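Local atomic coordinates of mialostatin (Ixodes ricinus, PDB entry 6ZTK), a protein that inhibits cysteine cathepsins of the tick midgut and of the host, restraining the digestion of blood proteins in the tick gut. Residues 97-101 and 102-106. Numbering follows the deposited sequence.
With SO4 (sulfate ion), chain D.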
ATOM      1  N   VAL A  97     -10.282  13.689  -6.613  1.00 26.20           N
ATOM      2  CA  VAL A  97     -10.877  12.348  -6.324  1.00 30.05           C
ATOM      3  C   VAL A  97     -10.305  11.825  -5.003  1.00 25.85           C
ATOM      4  O   VAL A  97      -9.144  11.920  -4.803  1.00 30.33           O
ATOM      5  CB  VAL A  97     -10.624  11.337  -7.471  1.00 30.87           C
ATOM      6  CG1 VAL A  97      -9.177  10.843  -7.577  1.00 31.50           C
ATOM      7  CG2 VAL A  97     -11.537  10.139  -7.343  1.00 34.73           C
ATOM      8  N   GLU A  98     -11.149  11.258  -4.145  1.00 26.11           N
ATOM      9  CA  GLU A  98     -10.707  10.445  -2.990  1.00 27.03           C
ATOM     10  C   GLU A  98     -10.225   9.084  -3.516  1.00 23.76           C
ATOM     11  O   GLU A  98     -11.001   8.422  -4.255  1.00 23.58           O
ATOM     12  CB  GLU A  98     -11.923  10.318  -2.067  1.00 34.10           C
ATOM     13  CG  GLU A  98     -11.679   9.640  -0.740  1.00 40.83           C
ATOM     14  CD  GLU A  98     -12.963   9.349   0.045  1.00 47.61           C
ATOM     15  OE1 GLU A  98     -14.029   9.953  -0.263  1.00 52.38           O
ATOM     16  OE2 GLU A  98     -12.911   8.499   0.954  1.00 52.80           O
ATOM     17  N   TYR A  99      -9.028   8.608  -3.117  1.00 19.66           N
ATOM     18  CA  TYR A  99      -8.569   7.255  -3.520  1.00 18.63           C
ATOM     19  C   TYR A  99      -9.513   6.243  -2.875  1.00 19.60           C
ATOM     20  O   TYR A  99      -9.778   6.341  -1.657  1.00 19.57           O
ATOM     21  CB  TYR A  99      -7.122   6.981  -3.080  1.00 16.87           C
ATOM     22  CG  TYR A  99      -6.652   5.584  -3.412  1.00 15.37           C
ATOM     23  CD1 TYR A  99      -6.959   4.519  -2.574  1.00 14.93           C
ATOM     24  CD2 TYR A  99      -5.978   5.323  -4.591  1.00 15.11           C
ATOM     25  CE1 TYR A  99      -6.620   3.216  -2.899  1.00 15.61           C
ATOM     26  CE2 TYR A  99      -5.660   4.023  -4.943  1.00 15.36           C
ATOM     27  CZ  TYR A  99      -5.986   2.978  -4.104  1.00 15.20           C
ATOM     28  OH  TYR A  99      -5.641   1.698  -4.427  1.00 17.78           O
ATOM     29  N   SER A 100      -9.901   5.229  -3.638  1.00 19.46           N
ATOM     30  CA  SER A 100     -10.473   3.956  -3.134  1.00 19.07           C
ATOM     31  C   SER A 100     -10.088   2.824  -4.076  1.00 17.96           C
ATOM     32  O   SER A 100      -9.798   3.068  -5.268  1.00 19.87           O
ATOM     33  CB  SER A 100     -11.993   4.065  -2.980  1.00 22.15           C
ATOM     34  OG  SER A 100     -12.614   4.001  -4.257  1.00 22.75           O
ATOM     35  N   LYS A 101      -9.981   1.594  -3.522  1.00 20.35           N
ATOM     36  CA  LYS A 101      -9.716   0.369  -4.292  1.00 20.53           C
ATOM     37  C   LYS A 101     -10.783   0.245  -5.406  1.00 17.75           C
ATOM     38  O   LYS A 101     -10.427  -0.068  -6.539  1.00 19.31           O
ATOM     39  CB  LYS A 101      -9.793  -0.863  -3.368  1.00 24.04           C
ATOM     40  CG  LYS A 101      -9.837  -2.205  -4.101  1.00 31.40           C
ATOM     41  CD  LYS A 101      -9.846  -3.398  -3.172  1.00 35.53           C
ATOM     42  CE  LYS A 101     -10.073  -4.718  -3.882  1.00 41.11           C
ATOM     43  NZ  LYS A 101     -10.535  -5.767  -2.935  1.00 46.67           N
ATOM     44  N   GLU A 102     -12.010   0.440  -5.046  1.00 22.14           N
ATOM     45  CA  GLU A 102     -13.119   0.253  -6.050  0.50 23.72           C
ATOM     46  C   GLU A 102     -12.987   1.230  -7.253  1.00 22.34           C
ATOM     47  O   GLU A 102     -13.085   0.849  -8.483  1.00 21.75           O
ATOM     48  CB  GLU A 102     -14.451   0.499  -5.342  0.50 25.26           C
ATOM     49  CG  GLU A 102     -14.580  -0.267  -4.043  0.50 28.16           C
ATOM     50  CD  GLU A 102     -14.548   0.611  -2.797  0.50 31.35           C
ATOM     51  OE1 GLU A 102     -13.453   0.885  -2.233  0.50 28.76           O
ATOM     52  OE2 GLU A 102     -15.648   1.067  -2.407  0.50 29.26           O
ATOM     53  N   LEU A 103     -12.741   2.502  -6.957  1.00 20.57           N
ATOM     54  CA  LEU A 103     -12.700   3.495  -8.052  1.00 19.17           C
ATOM     55  C   LEU A 103     -11.362   3.465  -8.803  1.00 19.06           C
ATOM     56  O   LEU A 103     -11.310   3.596 -10.033  1.00 20.39           O
ATOM     57  CB  LEU A 103     -12.937   4.858  -7.423  1.00 21.09           C
ATOM     58  CG  LEU A 103     -13.031   6.000  -8.402  1.00 21.50           C
ATOM     59  CD1 LEU A 103     -14.212   5.758  -9.368  1.00 23.57           C
ATOM     60  CD2 LEU A 103     -13.172   7.299  -7.689  1.00 25.17           C
ATOM     61  N   CYS A 104     -10.257   3.330  -8.052  1.00 17.03           N
ATOM     62  CA  CYS A 104      -8.927   3.483  -8.643  1.00 17.23           C
ATOM     63  C   CYS A 104      -8.435   2.142  -9.154  1.00 19.18           C
ATOM     64  O   CYS A 104      -7.479   1.576  -8.605  1.00 17.47           O
ATOM     65  CB  CYS A 104      -7.985   4.123  -7.660  1.00 16.80           C
ATOM     66  SG  CYS A 104      -8.633   5.727  -7.085  1.00 19.58           S
ATOM     67  N   GLN A 105      -9.135   1.595 -10.143  1.00 17.59           N
ATOM     68  CA  GLN A 105      -8.736   0.297 -10.724  1.00 18.05           C
ATOM     69  C   GLN A 105      -7.451   0.408 -11.492  1.00 15.10           C
ATOM     70  O   GLN A 105      -7.069   1.447 -12.001  1.00 16.30           O
ATOM     71  CB  GLN A 105      -9.843  -0.195 -11.675  1.00 21.96           C
ATOM     72  CG  GLN A 105     -11.086  -0.550 -10.892  1.00 20.81           C
ATOM     73  CD  GLN A 105     -10.933  -1.843 -10.140  1.00 23.76           C
ATOM     74  OE1 GLN A 105     -10.584  -2.856 -10.742  1.00 28.33           O
ATOM     75  NE2 GLN A 105     -11.122  -1.815  -8.833  1.00 25.63           N
ATOM     76  N   PRO A 106      -6.723  -0.730 -11.705  1.00 17.46           N
ATOM     77  CA  PRO A 106      -5.532  -0.696 -12.528  1.00 20.32           C
ATOM     78  C   PRO A 106      -5.832  -0.304 -13.972  1.00 20.29           C
ATOM     79  O   PRO A 106      -6.852  -0.862 -14.516  1.00 23.92           O
ATOM     80  CB  PRO A 106      -5.039  -2.154 -12.526  1.00 20.80           C
ATOM     81  CG  PRO A 106      -5.746  -2.807 -11.467  1.00 20.78           C
ATOM     82  CD  PRO A 106      -7.013  -2.055 -11.156  1.00 19.95           C
TER
HETATM   83  S   SO4 D 502      -6.453  -6.046  -3.102  1.00107.04           S
HETATM   84  O1  SO4 D 502      -5.975  -4.955  -3.922  1.00 90.21           O
HETATM   85  O2  SO4 D 502      -5.335  -6.791  -2.556  1.00 94.98           O
HETATM   86  O3  SO4 D 502      -7.246  -6.913  -3.935  1.00108.80           O
HETATM   87  O4  SO4 D 502      -7.274  -5.546  -2.017  1.00 69.13           O
HETATM   88  O   HOH W   1     -15.221   4.136  -3.840  1.00 46.20           O
HETATM   89  O   HOH W   2      -7.919  -1.037  -7.141  1.00 22.55           O
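Cys104 meets the ring of Tyr99 obliquely: its SG lies 4.3 Å from the centroid of the Tyr99 ring and 37° off the ring normal, an oblique sulfur-aromatic contact. Its CB completes the approach, 3.6 Å from Tyr99 CE2. Tyr99 CG stands anti to the backbone N, which carries the ring alongside the turn formed by the residues that follow. The phenol OH is hydrogen-bonded to His48 ND1 of helix 41-52 and to Thr63 OG1 of strand 60-74, which holds that end of the ring.

The turn itself is closed by the backbone of Ser100, whose O accepts from Cys104 N at 2.8 Å with an N-H...O angle of 156°. The side chain of the same serine adds a second bond: with chi1 at 76°, OG sits between backbone N and carbonyl carbon and accepts from Leu103 N, 3.1 Å from OG. Together the two bonds make an ST motif. A water bonded to that OG also reaches Glu102 OE2, weakly. This turn belongs to the long connection between strands 78-92 and 113-122 of the cystatin fold, and the Cys104-Cys91 disulfide ties it back to the first of those strands.

Leu103 and Val97 bring branch methyls together at an angle, Val97 CG2 to Leu103 CD2 at 3.3 Å, closer than normal van der Waals contact. Beyond the turn, the bent Gln105 side chain offers NE2 to Lys101 O, a weak bond of 3.0 Å, while the extended Lys101 chain leads away from the turn, its NZ weakly bonded to a sulfate that His48 also holds.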